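Local coordinates for peptide ABC transporter permease (Staphylococcus hominis, PDB 6EXS), which probably carries peptides across the bacterial membrane as a POT-family transporter and binds a thioalcohol-conjugated peptide, a precursor of human axillary malodour, at residues G19-V24 with V194-F199; R316-L321 with F394-V399; I370-A375 with L411-T416. All coordinates share one frame; numbering follows the deposited sequence.

Interaction 1: G19-V24 with V194-F199; sequences GVLFFV and VWYLLF. With OLC ((2R)-2,3-dihydroxypropyl (9Z)-octadec-9-enoate), chain I; OLC ((2R)-2,3-dihydroxypropyl (9Z)-octadec-9-enoate), chain L; OLC ((2R)-2,3-dihydroxypropyl (9Z)-octadec-9-enoate), chain J.
Phe23 lays its benzene ring over the five-membered ring of Trp195, a face-to-face stack with centroids 3.8 Å apart and planes tilted by 19°. The overlap is offset: Phe23 CD1 comes down on Trp195 CG at 3.2 Å, CB of Phe23 adds a CH-pi contact over the same pyrrole ring, and CZ reaches toward CE3 on the six-membered part. The two side chains meet at about a right angle, although their rings lie nearly flat on one another. In Trp195, CG is anti to the backbone N (chi1 -157°), which carries the start of the indole to the carbonyl side, where Phe23 can cover it. On the opposite face Phe199, one turn later in the same helix, places CE2 over the indole centre, 3.4 Å above its plane, so the indole is covered on both faces, by stacked Phe23 and by the tilted Phe199 ring. These residues join helices 16-44 and 178-204, the first and sixth transmembrane helices of the N-terminal bundle of a major facilitator fold; segments 19-24 and 194-199 run antiparallel (162°), their axes 9.2 Å apart. Beside the stack, the carbonyl oxygen of Val20 sits at the indole edge, near CD1, and CG2 of Val20 touches Phe199 CB at 3.7 Å. Deeper in the interface Val24 CG2 abuts Tyr196 CB (3.8 Å), and Leu21 CD2 meets the edge of the tyrosine ring at CD2, 4.3 Å away. The Tyr196 hydroxyl is engaged elsewhere, by Arg88. Monoolein molecules lie against the outer side: one runs past Trp195 CZ3 with its acyl chain and donates from O25 to the carbonyl oxygen of Leu198 at 3.0 Å, while another lies over a face of Phe22.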
loop_
_atom_site.group_PDB
_atom_site.type_symbol
_atom_site.label_atom_id
_atom_site.label_comp_id
_atom_site.label_asym_id
_atom_site.label_seq_id
_atom_site.Cartn_x
_atom_site.Cartn_y
_atom_site.Cartn_z
ATOM N N GLY A 19 22.130 -3.407 2.157
ATOM C CA GLY A 19 22.054 -4.859 2.297
ATOM C C GLY A 19 21.309 -5.283 3.541
ATOM O O GLY A 19 20.438 -6.155 3.480
ATOM N N VAL A 20 21.611 -4.613 4.671
ATOM C CA VAL A 20 20.965 -4.852 5.960
ATOM C C VAL A 20 19.475 -4.554 5.830
ATOM O O VAL A 20 18.673 -5.420 6.158
ATOM C CB VAL A 20 21.645 -4.059 7.118
ATOM C CG1 VAL A 20 20.923 -4.269 8.451
ATOM C CG2 VAL A 20 23.111 -4.447 7.251
ATOM N N LEU A 21 19.114 -3.382 5.262
ATOM C CA LEU A 21 17.724 -2.925 5.119
ATOM C C LEU A 21 16.934 -3.657 4.031
ATOM O O LEU A 21 15.698 -3.739 4.142
ATOM C CB LEU A 21 17.633 -1.407 4.961
ATOM C CG LEU A 21 18.215 -0.628 6.159
ATOM C CD1 LEU A 21 18.139 0.837 5.943
ATOM C CD2 LEU A 21 17.567 -1.025 7.491
ATOM N N PHE A 22 17.632 -4.244 3.034
ATOM C CA PHE A 22 17.005 -5.049 1.988
ATOM C C PHE A 22 16.477 -6.340 2.640
ATOM O O PHE A 22 15.320 -6.690 2.414
ATOM C CB PHE A 22 17.993 -5.357 0.840
ATOM C CG PHE A 22 17.423 -6.162 -0.312
ATOM C CD1 PHE A 22 17.257 -7.541 -0.208
ATOM C CD2 PHE A 22 17.110 -5.551 -1.522
ATOM C CE1 PHE A 22 16.742 -8.284 -1.272
ATOM C CE2 PHE A 22 16.611 -6.301 -2.593
ATOM C CZ PHE A 22 16.423 -7.658 -2.456
ATOM N N PHE A 23 17.315 -7.021 3.469
ATOM C CA PHE A 23 16.957 -8.257 4.189
ATOM C C PHE A 23 15.820 -7.991 5.174
ATOM O O PHE A 23 14.900 -8.801 5.265
ATOM C CB PHE A 23 18.182 -8.819 4.929
ATOM C CG PHE A 23 18.054 -10.201 5.542
ATOM C CD1 PHE A 23 17.427 -10.383 6.769
ATOM C CD2 PHE A 23 18.632 -11.307 4.931
ATOM C CE1 PHE A 23 17.375 -11.650 7.370
ATOM C CE2 PHE A 23 18.578 -12.570 5.530
ATOM C CZ PHE A 23 17.952 -12.734 6.745
ATOM N N VAL A 24 15.883 -6.861 5.907
ATOM C CA VAL A 24 14.866 -6.442 6.883
ATOM C C VAL A 24 13.533 -6.162 6.170
ATOM O O VAL A 24 12.506 -6.713 6.571
ATOM C CB VAL A 24 15.354 -5.239 7.736
ATOM C CG1 VAL A 24 14.224 -4.640 8.568
ATOM C CG2 VAL A 24 16.529 -5.630 8.625
ATOM N N VAL A 194 15.798 -9.689 13.932
ATOM C CA VAL A 194 17.071 -10.258 14.395
ATOM C C VAL A 194 18.263 -9.687 13.585
ATOM O O VAL A 194 19.266 -9.280 14.175
ATOM C CB VAL A 194 17.000 -11.816 14.398
ATOM C CG1 VAL A 194 18.383 -12.455 14.484
ATOM C CG2 VAL A 194 16.111 -12.318 15.530
ATOM N N TRP A 195 18.111 -9.616 12.246
ATOM C CA TRP A 195 19.092 -9.102 11.294
ATOM C C TRP A 195 19.411 -7.615 11.536
ATOM O O TRP A 195 20.590 -7.251 11.545
ATOM C CB TRP A 195 18.595 -9.323 9.865
ATOM C CG TRP A 195 19.693 -9.358 8.842
ATOM C CD1 TRP A 195 20.058 -8.353 7.993
ATOM C CD2 TRP A 195 20.553 -10.467 8.545
ATOM N NE1 TRP A 195 21.098 -8.768 7.190
ATOM C CE2 TRP A 195 21.430 -10.057 7.518
ATOM C CE3 TRP A 195 20.679 -11.767 9.062
ATOM C CZ2 TRP A 195 22.400 -10.909 6.977
ATOM C CZ3 TRP A 195 21.654 -12.605 8.536
ATOM C CH2 TRP A 195 22.503 -12.173 7.509
ATOM N N TYR A 196 18.371 -6.773 11.765
ATOM C CA TYR A 196 18.531 -5.351 12.085
ATOM C C TYR A 196 19.325 -5.237 13.393
ATOM O O TYR A 196 20.347 -4.560 13.418
ATOM C CB TYR A 196 17.169 -4.631 12.211
ATOM C CG TYR A 196 17.279 -3.172 12.607
ATOM C CD1 TYR A 196 17.311 -2.790 13.949
ATOM C CD2 TYR A 196 17.354 -2.169 11.643
ATOM C CE1 TYR A 196 17.447 -1.453 14.318
ATOM C CE2 TYR A 196 17.447 -0.823 12.002
ATOM C CZ TYR A 196 17.505 -0.472 13.341
ATOM O OH TYR A 196 17.626 0.849 13.696
ATOM N N LEU A 197 18.872 -5.925 14.465
ATOM C CA LEU A 197 19.554 -5.906 15.765
ATOM C C LEU A 197 21.035 -6.316 15.652
ATOM O O LEU A 197 21.899 -5.665 16.235
ATOM C CB LEU A 197 18.813 -6.783 16.799
ATOM C CG LEU A 197 17.419 -6.313 17.256
ATOM C CD1 LEU A 197 16.760 -7.362 18.100
ATOM C CD2 LEU A 197 17.484 -5.018 18.055
ATOM N N LEU A 198 21.323 -7.354 14.865
ATOM C CA LEU A 198 22.690 -7.830 14.676
ATOM C C LEU A 198 23.596 -6.881 13.880
ATOM O O LEU A 198 24.772 -6.726 14.231
ATOM C CB LEU A 198 22.693 -9.205 13.966
ATOM C CG LEU A 198 22.354 -10.442 14.784
ATOM C CD1 LEU A 198 22.117 -11.642 13.864
ATOM C CD2 LEU A 198 23.437 -10.740 15.821
ATOM N N PHE A 199 23.067 -6.285 12.790
ATOM C CA PHE A 199 23.889 -5.539 11.850
ATOM C C PHE A 199 23.677 -4.028 11.738
ATOM O O PHE A 199 24.522 -3.390 11.114
ATOM C CB PHE A 199 23.732 -6.185 10.459
ATOM C CG PHE A 199 24.159 -7.635 10.480
ATOM C CD1 PHE A 199 25.498 -7.981 10.647
ATOM C CD2 PHE A 199 23.220 -8.652 10.385
ATOM C CE1 PHE A 199 25.887 -9.323 10.714
ATOM C CE2 PHE A 199 23.614 -9.991 10.433
ATOM C CZ PHE A 199 24.941 -10.318 10.609
HETATM C C9 OLC I . 20.865 -16.459 7.029
HETATM C C8 OLC I . 22.259 -16.278 7.544
HETATM C C24 OLC I . 27.189 -8.630 15.740
HETATM C C7 OLC I . 22.458 -16.852 8.949
HETATM C C6 OLC I . 23.837 -16.609 9.548
HETATM C C5 OLC I . 23.978 -15.301 10.320
HETATM C C4 OLC I . 25.304 -15.160 11.047
HETATM C C3 OLC I . 25.305 -14.102 12.138
HETATM C C2 OLC I . 26.680 -13.889 12.761
HETATM C C21 OLC I . 27.157 -11.086 15.159
HETATM C C1 OLC I . 26.632 -13.173 14.081
HETATM C C22 OLC I . 27.145 -9.666 14.635
HETATM O O19 OLC I . 26.214 -13.655 15.103
HETATM O O25 OLC I . 25.927 -8.472 16.379
HETATM O O23 OLC I . 28.275 -9.491 13.775
HETATM O O20 OLC I . 27.123 -11.926 13.977
HETATM C C24 OLC L . 22.105 -5.658 -8.226
HETATM C C5 OLC L . 18.872 -12.098 -3.988
HETATM C C4 OLC L . 19.539 -10.842 -4.513
HETATM C C3 OLC L . 19.206 -9.600 -3.705
HETATM C C2 OLC L . 19.974 -8.353 -4.135
HETATM C C21 OLC L . 20.269 -7.274 -7.660
HETATM C C1 OLC L . 19.522 -7.766 -5.441
HETATM C C22 OLC L . 20.642 -5.829 -7.886
HETATM O O19 OLC L . 18.379 -7.504 -5.714
HETATM O O25 OLC L . 22.385 -4.321 -8.611
HETATM O O23 OLC L . 19.834 -5.314 -8.948
HETATM O O20 OLC L . 20.557 -7.568 -6.272
HETATM C C24 OLC J . 19.266 -1.508 19.052
HETATM C C6 OLC J . 19.430 -10.333 19.065
HETATM C C5 OLC J . 20.805 -9.852 19.501
HETATM C C4 OLC J . 20.980 -8.343 19.452
HETATM C C3 OLC J . 22.372 -7.873 19.846
HETATM C C2 OLC J . 22.710 -6.466 19.361
HETATM C C21 OLC J . 20.816 -3.323 19.861
HETATM C C1 OLC J . 22.049 -5.353 20.122
HETATM C C22 OLC J . 20.265 -2.578 18.667
HETATM O O19 OLC J . 22.039 -5.244 21.321
HETATM O O25 OLC J . 19.891 -0.430 19.738
HETATM O O23 OLC J . 21.338 -2.001 17.922
HETATM O O20 OLC J . 21.489 -4.469 19.289
#

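Interaction 2: R316-L321 with F394-V399. With OLC ((2R)-2,3-dihydroxypropyl (9Z)-octadec-9-enoate), chain B; OLC ((2R)-2,3-dihydroxypropyl (9Z)-octadec-9-enoate), chain H.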
loop_
_atom_site.group_PDB
_atom_site.type_symbol
_atom_site.label_atom_id
_atom_site.label_comp_id
_atom_site.label_asym_id
_atom_site.label_seq_id
_atom_site.Cartn_x
_atom_site.Cartn_y
_atom_site.Cartn_z
ATOM N N ARG A 316 -16.404 -17.866 -9.273
ATOM C CA ARG A 316 -16.960 -17.944 -10.627
ATOM C C ARG A 316 -16.061 -18.647 -11.658
ATOM O O ARG A 316 -16.566 -19.129 -12.672
ATOM C CB ARG A 316 -17.384 -16.546 -11.120
ATOM C CG ARG A 316 -18.413 -15.882 -10.195
ATOM C CD ARG A 316 -19.867 -16.233 -10.509
ATOM N NE ARG A 316 -20.531 -15.178 -11.282
ATOM C CZ ARG A 316 -21.043 -14.060 -10.762
ATOM N NH1 ARG A 316 -20.970 -13.832 -9.454
ATOM N NH2 ARG A 316 -21.620 -13.159 -11.546
ATOM N N SER A 317 -14.759 -18.741 -11.402
ATOM C CA SER A 317 -13.880 -19.411 -12.356
ATOM C C SER A 317 -13.607 -20.864 -11.960
ATOM O O SER A 317 -13.909 -21.264 -10.829
ATOM C CB SER A 317 -12.593 -18.618 -12.571
ATOM O OG SER A 317 -11.584 -19.064 -11.686
ATOM N N ASP A 318 -13.032 -21.646 -12.890
ATOM C CA ASP A 318 -12.710 -23.056 -12.667
ATOM C C ASP A 318 -11.456 -23.254 -11.798
ATOM O O ASP A 318 -11.124 -24.400 -11.448
ATOM C CB ASP A 318 -12.612 -23.826 -14.006
ATOM C CG ASP A 318 -11.588 -23.353 -15.031
ATOM O OD1 ASP A 318 -10.730 -22.502 -14.684
ATOM O OD2 ASP A 318 -11.620 -23.856 -16.170
ATOM N N MET A 319 -10.759 -22.130 -11.464
ATOM C CA MET A 319 -9.509 -22.073 -10.682
ATOM C C MET A 319 -8.461 -23.028 -11.255
ATOM O O MET A 319 -7.661 -23.616 -10.522
ATOM C CB MET A 319 -9.762 -22.316 -9.176
ATOM C CG MET A 319 -10.503 -21.183 -8.480
ATOM S SD MET A 319 -9.734 -19.547 -8.655
ATOM C CE MET A 319 -8.365 -19.719 -7.609
ATOM N N GLN A 320 -8.491 -23.184 -12.583
ATOM C CA GLN A 320 -7.642 -24.123 -13.311
ATOM C C GLN A 320 -6.830 -23.417 -14.415
ATOM O O GLN A 320 -7.361 -23.119 -15.484
ATOM C CB GLN A 320 -8.535 -25.276 -13.862
ATOM C CG GLN A 320 -7.795 -26.460 -14.464
ATOM C CD GLN A 320 -7.053 -27.325 -13.472
ATOM O OE1 GLN A 320 -7.368 -27.377 -12.278
ATOM N NE2 GLN A 320 -6.061 -28.060 -13.964
ATOM N N LEU A 321 -5.563 -23.109 -14.134
ATOM C CA LEU A 321 -4.668 -22.465 -15.114
ATOM C C LEU A 321 -4.507 -23.432 -16.299
ATOM O O LEU A 321 -4.357 -24.639 -16.082
ATOM C CB LEU A 321 -3.318 -22.152 -14.459
ATOM C CG LEU A 321 -2.255 -21.416 -15.269
ATOM C CD1 LEU A 321 -2.722 -20.021 -15.706
ATOM C CD2 LEU A 321 -0.990 -21.260 -14.449
ATOM N N PHE A 394 -16.257 -20.075 -16.043
ATOM C CA PHE A 394 -15.248 -19.733 -17.051
ATOM C C PHE A 394 -13.838 -20.055 -16.575
ATOM O O PHE A 394 -13.640 -20.411 -15.415
ATOM C CB PHE A 394 -15.367 -18.253 -17.474
ATOM C CG PHE A 394 -15.373 -17.235 -16.359
ATOM C CD1 PHE A 394 -14.183 -16.680 -15.892
ATOM C CD2 PHE A 394 -16.570 -16.793 -15.806
ATOM C CE1 PHE A 394 -14.187 -15.730 -14.862
ATOM C CE2 PHE A 394 -16.574 -15.845 -14.770
ATOM C CZ PHE A 394 -15.380 -15.324 -14.307
ATOM N N SER A 395 -12.860 -19.935 -17.465
ATOM C CA SER A 395 -11.476 -20.214 -17.130
ATOM C C SER A 395 -10.876 -19.088 -16.261
ATOM O O SER A 395 -11.173 -17.899 -16.482
ATOM C CB SER A 395 -10.668 -20.421 -18.410
ATOM O OG SER A 395 -9.280 -20.576 -18.164
ATOM N N VAL A 396 -10.012 -19.478 -15.277
ATOM C CA VAL A 396 -9.269 -18.567 -14.387
ATOM C C VAL A 396 -8.301 -17.689 -15.222
ATOM O O VAL A 396 -7.875 -16.638 -14.744
ATOM C CB VAL A 396 -8.545 -19.332 -13.237
ATOM C CG1 VAL A 396 -7.261 -20.013 -13.712
ATOM C CG2 VAL A 396 -8.254 -18.414 -12.058
ATOM N N ASN A 397 -7.983 -18.124 -16.479
ATOM C CA ASN A 397 -7.113 -17.418 -17.432
ATOM C C ASN A 397 -7.634 -15.997 -17.665
ATOM O O ASN A 397 -6.837 -15.072 -17.849
ATOM C CB ASN A 397 -7.031 -18.174 -18.772
ATOM C CG ASN A 397 -6.327 -19.520 -18.774
ATOM O OD1 ASN A 397 -5.754 -19.991 -17.784
ATOM N ND2 ASN A 397 -6.343 -20.173 -19.915
ATOM N N TRP A 398 -8.977 -15.832 -17.613
ATOM C CA TRP A 398 -9.681 -14.555 -17.737
ATOM C C TRP A 398 -9.385 -13.657 -16.538
ATOM O O TRP A 398 -9.006 -12.504 -16.733
ATOM C CB TRP A 398 -11.197 -14.777 -17.895
ATOM C CG TRP A 398 -11.606 -15.340 -19.228
ATOM C CD1 TRP A 398 -12.235 -16.527 -19.454
ATOM C CD2 TRP A 398 -11.406 -14.737 -20.520
ATOM N NE1 TRP A 398 -12.451 -16.700 -20.805
ATOM C CE2 TRP A 398 -11.962 -15.612 -21.481
ATOM C CE3 TRP A 398 -10.825 -13.530 -20.959
ATOM C CZ2 TRP A 398 -11.954 -15.322 -22.852
ATOM C CZ3 TRP A 398 -10.825 -13.241 -22.316
ATOM C CH2 TRP A 398 -11.366 -14.141 -23.248
ATOM N N VAL A 399 -9.512 -14.192 -15.303
ATOM C CA VAL A 399 -9.251 -13.482 -14.034
ATOM C C VAL A 399 -7.780 -13.062 -13.990
ATOM O O VAL A 399 -7.487 -11.935 -13.601
ATOM C CB VAL A 399 -9.658 -14.310 -12.781
ATOM C CG1 VAL A 399 -9.623 -13.454 -11.515
ATOM C CG2 VAL A 399 -11.036 -14.936 -12.959
HETATM C C18 OLC B . 2.814 -17.078 -9.999
HETATM C C10 OLC B . -0.677 -14.868 -18.476
HETATM C C9 OLC B . -1.811 -14.495 -19.067
HETATM C C17 OLC B . 1.821 -16.021 -10.430
HETATM C C11 OLC B . -0.447 -16.014 -17.516
HETATM C C8 OLC B . -3.182 -15.107 -18.919
HETATM C C24 OLC B . -12.264 -19.253 -24.511
HETATM C C16 OLC B . 0.843 -16.480 -11.495
HETATM C C12 OLC B . 0.381 -15.617 -16.285
HETATM C C7 OLC B . -3.625 -15.984 -20.096
HETATM C C15 OLC B . 1.281 -16.225 -12.930
HETATM C C13 OLC B . 0.782 -16.783 -15.393
HETATM C C6 OLC B . -4.063 -15.247 -21.365
HETATM C C14 OLC B . 0.258 -16.685 -13.965
HETATM C C5 OLC B . -5.476 -14.655 -21.365
HETATM C C4 OLC B . -6.650 -15.635 -21.456
HETATM C C3 OLC B . -6.876 -16.273 -22.820
HETATM C C2 OLC B . -8.340 -16.629 -23.095
HETATM C C21 OLC B . -10.784 -19.297 -22.448
HETATM C C1 OLC B . -8.801 -17.963 -22.576
HETATM C C22 OLC B . -11.634 -20.093 -23.420
HETATM O O19 OLC B . -8.227 -18.614 -21.746
HETATM O O25 OLC B . -13.231 -18.352 -23.986
HETATM O O23 OLC B . -10.877 -21.160 -23.994
HETATM O O20 OLC B . -9.959 -18.327 -23.145
HETATM C C9 OLC H . 1.506 -13.289 -24.402
HETATM C C8 OLC H . 0.184 -13.887 -24.785
HETATM C C24 OLC H . -8.284 -22.425 -21.642
HETATM C C7 OLC H . -0.100 -15.224 -24.108
HETATM C C6 OLC H . -1.487 -15.773 -24.413
HETATM C C5 OLC H . -1.778 -17.121 -23.770
HETATM C C4 OLC H . -3.181 -17.654 -24.024
HETATM C C3 OLC H . -3.386 -19.072 -23.514
HETATM C C2 OLC H . -4.799 -19.602 -23.721
HETATM C C21 OLC H . -6.393 -22.919 -23.254
HETATM C C1 OLC H . -4.891 -21.098 -23.638
HETATM C C22 OLC H . -7.829 -23.197 -22.861
HETATM O O19 OLC H . -3.965 -21.851 -23.810
HETATM O O25 OLC H . -9.571 -22.855 -21.213
HETATM O O23 OLC H . -8.723 -22.989 -23.952
HETATM O O20 OLC H . -6.146 -21.494 -23.360
HETATM O O HOH W 1 -9.271 -23.141 -17.362
#
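Phe394 turns one ring face to the backbone of Arg316 and Ser317, whose O and CA lie over it, while CE2 meets Arg316 CB at 3.8 Å. With CG between its backbone N and carbonyl carbon (chi1 52°), the ring starts on the side where that backbone passes. A single beta bridge pairs Ser317 with Phe394, and Asp318 N donates to Phe394 O at 2.9 Å. The Asp318 side chain answers in the other direction: OD1 accepts from Val396 N (3.2 Å) and, in an Asx turn, from Gln320 N (3.1 Å), the two donors arriving from opposite faces of the carboxylate. A water extends this network, donating to Asp318 OD2 and Gln320 O and accepting from Ser395 OG. Here the turn between helix 309-316 and hairpin 320-329 closes over the start of transmembrane helix 396-418, where the N-cap Ser395 accepts from Asn397 N through OG at 3.2 Å. Val396 points its side chain at the turn, CG1 against Gln320 C at 3.5 Å and CG2 against Ser317 OG at 3.4 Å and near Met319 SD; it also touches Phe335 of the ligand pocket. Asn397 ND2 bonds to Asn322 O and to a monoolein carbonyl, O19, at 3.1 Å.

Interaction 3: I370-A375 with L411-T416; sequences IGTLLA and LCLSPT. With OLC ((2R)-2,3-dihydroxypropyl (9Z)-octadec-9-enoate), chain F.
Cys412 and Leu413 straddle Gly371, and the contacts they make are almost wholly apolar. Cys412 makes its apolar contacts through sulfur: SG lies against Ile370 CG2 at 3.6 Å and, more loosely, faces Leu374 CD1. Its placement follows from the first torsion, which sets SG anti to the carbonyl carbon and beside the backbone N (chi1 -55°). Leu413 approaches the other flank, its CD1 passing Thr372 OG1 at 3.9 Å as the two side chains cross obliquely. Backbone proximity is the second element. Lacking a side chain, Gly371 comes close to the facing helix: its CA is 5.3 Å from that of Cys412, and Cys412 CB rests over Gly371 N.

Polar bonds remain within each side of the interface or turn to third helices. Thr372 OG1 bonds chiefly to Phe368 O in its own helix, with Leu294 O of helix 279-302 a probable alternative for the proton. Near Pro415 helix 396-418 is kinked; there the side-chain OG1 of Thr416, a poorly ordered residue, bonds to Cys412 O at 2.7 Å. On the lipid side Leu374 CD2 meets the acyl carbon C16 of a monoolein at 3.6 Å.

The segment axes approach to 8.4 Å at a crossing angle of -140°. Such a glycine-mediated antiparallel crossing, beside a proline kink, joins transmembrane helices 364-389 and 396-418, the ninth and tenth of the major facilitator fold, within its C-terminal bundle.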
loop_
_atom_site.group_PDB
_atom_site.type_symbol
_atom_site.label_atom_id
_atom_site.label_comp_id
_atom_site.label_asym_id
_atom_site.label_seq_id
_atom_site.Cartn_x
_atom_site.Cartn_y
_atom_site.Cartn_z
ATOM N N ILE A 370 -2.659 6.638 -19.270
ATOM C CA ILE A 370 -2.434 5.306 -19.841
ATOM C C ILE A 370 -2.680 4.232 -18.769
ATOM O O ILE A 370 -3.382 3.251 -19.037
ATOM C CB ILE A 370 -1.024 5.182 -20.480
ATOM C CG1 ILE A 370 -0.899 6.057 -21.735
ATOM C CG2 ILE A 370 -0.681 3.722 -20.807
ATOM C CD1 ILE A 370 0.590 6.465 -22.087
ATOM N N GLY A 371 -2.125 4.453 -17.574
ATOM C CA GLY A 371 -2.256 3.561 -16.427
ATOM C C GLY A 371 -3.681 3.360 -15.961
ATOM O O GLY A 371 -4.112 2.217 -15.788
ATOM N N THR A 372 -4.426 4.476 -15.772
ATOM C CA THR A 372 -5.830 4.500 -15.326
ATOM C C THR A 372 -6.771 3.880 -16.359
ATOM O O THR A 372 -7.678 3.142 -15.971
ATOM C CB THR A 372 -6.267 5.921 -14.957
ATOM O OG1 THR A 372 -5.250 6.522 -14.167
ATOM C CG2 THR A 372 -7.549 5.938 -14.184
ATOM N N LEU A 373 -6.564 4.191 -17.666
ATOM C CA LEU A 373 -7.345 3.624 -18.768
ATOM C C LEU A 373 -7.174 2.115 -18.752
ATOM O O LEU A 373 -8.166 1.400 -18.876
ATOM C CB LEU A 373 -6.883 4.171 -20.133
ATOM C CG LEU A 373 -7.391 5.545 -20.562
ATOM C CD1 LEU A 373 -6.623 6.040 -21.769
ATOM C CD2 LEU A 373 -8.899 5.541 -20.838
ATOM N N LEU A 374 -5.920 1.633 -18.546
ATOM C CA LEU A 374 -5.612 0.204 -18.454
ATOM C C LEU A 374 -6.267 -0.447 -17.221
ATOM O O LEU A 374 -6.810 -1.553 -17.339
ATOM C CB LEU A 374 -4.099 -0.074 -18.534
ATOM C CG LEU A 374 -3.471 -0.019 -19.933
ATOM C CD1 LEU A 374 -1.974 0.128 -19.849
ATOM C CD2 LEU A 374 -3.800 -1.253 -20.742
ATOM N N ALA A 375 -6.278 0.261 -16.064
ATOM C CA ALA A 375 -6.964 -0.220 -14.862
ATOM C C ALA A 375 -8.481 -0.368 -15.156
ATOM O O ALA A 375 -9.062 -1.404 -14.834
ATOM C CB ALA A 375 -6.735 0.726 -13.705
ATOM N N LEU A 411 2.886 -0.125 -14.226
ATOM C CA LEU A 411 4.229 0.104 -14.763
ATOM C C LEU A 411 4.341 1.490 -15.411
ATOM O O LEU A 411 5.442 2.042 -15.463
ATOM C CB LEU A 411 4.625 -1.009 -15.762
ATOM C CG LEU A 411 4.659 -2.465 -15.237
ATOM C CD1 LEU A 411 4.638 -3.461 -16.378
ATOM C CD2 LEU A 411 5.864 -2.718 -14.327
ATOM N N CYS A 412 3.196 2.054 -15.876
ATOM C CA CYS A 412 3.084 3.381 -16.493
ATOM C C CYS A 412 2.975 4.469 -15.439
ATOM O O CYS A 412 3.519 5.553 -15.620
ATOM C CB CYS A 412 1.882 3.440 -17.433
ATOM S SG CYS A 412 1.866 2.168 -18.712
ATOM N N LEU A 413 2.199 4.192 -14.381
ATOM C CA LEU A 413 1.808 5.101 -13.311
ATOM C C LEU A 413 2.789 5.228 -12.136
ATOM O O LEU A 413 3.079 6.354 -11.731
ATOM C CB LEU A 413 0.421 4.653 -12.809
ATOM C CG LEU A 413 -0.394 5.651 -12.020
ATOM C CD1 LEU A 413 -1.721 5.913 -12.695
ATOM C CD2 LEU A 413 -0.602 5.166 -10.610
ATOM N N SER A 414 3.236 4.091 -11.551
ATOM C CA SER A 414 4.100 4.046 -10.360
ATOM C C SER A 414 5.450 4.811 -10.476
ATOM O O SER A 414 5.688 5.626 -9.579
ATOM C CB SER A 414 4.336 2.614 -9.894
ATOM O OG SER A 414 3.575 2.322 -8.734
ATOM N N PRO A 415 6.345 4.618 -11.498
ATOM C CA PRO A 415 7.607 5.400 -11.521
ATOM C C PRO A 415 7.379 6.898 -11.737
ATOM O O PRO A 415 8.234 7.728 -11.415
ATOM C CB PRO A 415 8.393 4.796 -12.693
ATOM C CG PRO A 415 7.696 3.528 -13.038
ATOM C CD PRO A 415 6.268 3.719 -12.667
ATOM N N THR A 416 6.195 7.218 -12.278
ATOM C CA THR A 416 5.682 8.539 -12.625
ATOM C C THR A 416 5.098 9.271 -11.399
ATOM O O THR A 416 5.239 10.490 -11.306
ATOM C CB THR A 416 4.681 8.379 -13.780
ATOM O OG1 THR A 416 5.196 7.423 -14.709
ATOM C CG2 THR A 416 4.415 9.664 -14.499
HETATM C C18 OLC F . -0.714 -3.143 -23.337
HETATM C C10 OLC F . -10.745 -4.784 -22.942
HETATM C C9 OLC F . -11.793 -5.599 -23.011
HETATM C C17 OLC F . -2.111 -2.876 -23.860
HETATM C C11 OLC F . -9.498 -4.812 -23.787
HETATM C C8 OLC F . -11.983 -6.773 -23.942
HETATM C C24 OLC F . -19.294 -17.563 -24.769
HETATM C C16 OLC F . -3.179 -3.794 -23.273
HETATM C C12 OLC F . -8.208 -4.641 -22.989
HETATM C C7 OLC F . -13.231 -7.592 -23.631
HETATM C C15 OLC F . -4.562 -3.564 -23.869
HETATM C C13 OLC F . -7.022 -4.209 -23.837
HETATM C C6 OLC F . -13.316 -8.904 -24.394
HETATM C C14 OLC F . -5.701 -4.204 -23.091
HETATM C C5 OLC F . -14.626 -9.657 -24.213
HETATM C C4 OLC F . -14.629 -10.653 -23.063
HETATM C C3 OLC F . -14.872 -12.097 -23.483
HETATM C C2 OLC F . -16.336 -12.531 -23.406
HETATM C C21 OLC F . -18.174 -15.748 -23.428
HETATM C C1 OLC F . -16.534 -14.015 -23.551
HETATM C C22 OLC F . -19.102 -16.072 -24.577
HETATM O O19 OLC F . -15.647 -14.818 -23.687
HETATM O O25 OLC F . -20.023 -18.151 -23.696
HETATM O O23 OLC F . -20.369 -15.431 -24.386
HETATM O O20 OLC F . -17.835 -14.341 -23.502
#

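In the fold
The three contacts are spread over both halves of the transporter. Interaction 1 closes before the other two open and joins the first and last helices of the N-terminal bundle; its centre is 40 Å from that of interaction 2 and 33 Å from that of interaction 3. Interactions 2 and 3 belong to the C-terminal half, with centres 25 Å apart and nearest atoms about 11 Å apart. They share helix 396-418, one at its start and one near its end, and their segments alternate along the chain. Between them that helix carries Tyr403 and Cys406 of the conjugated-peptide pocket; its start meets both the turn before the hairpin and helix 364-389, on which its later part also packs.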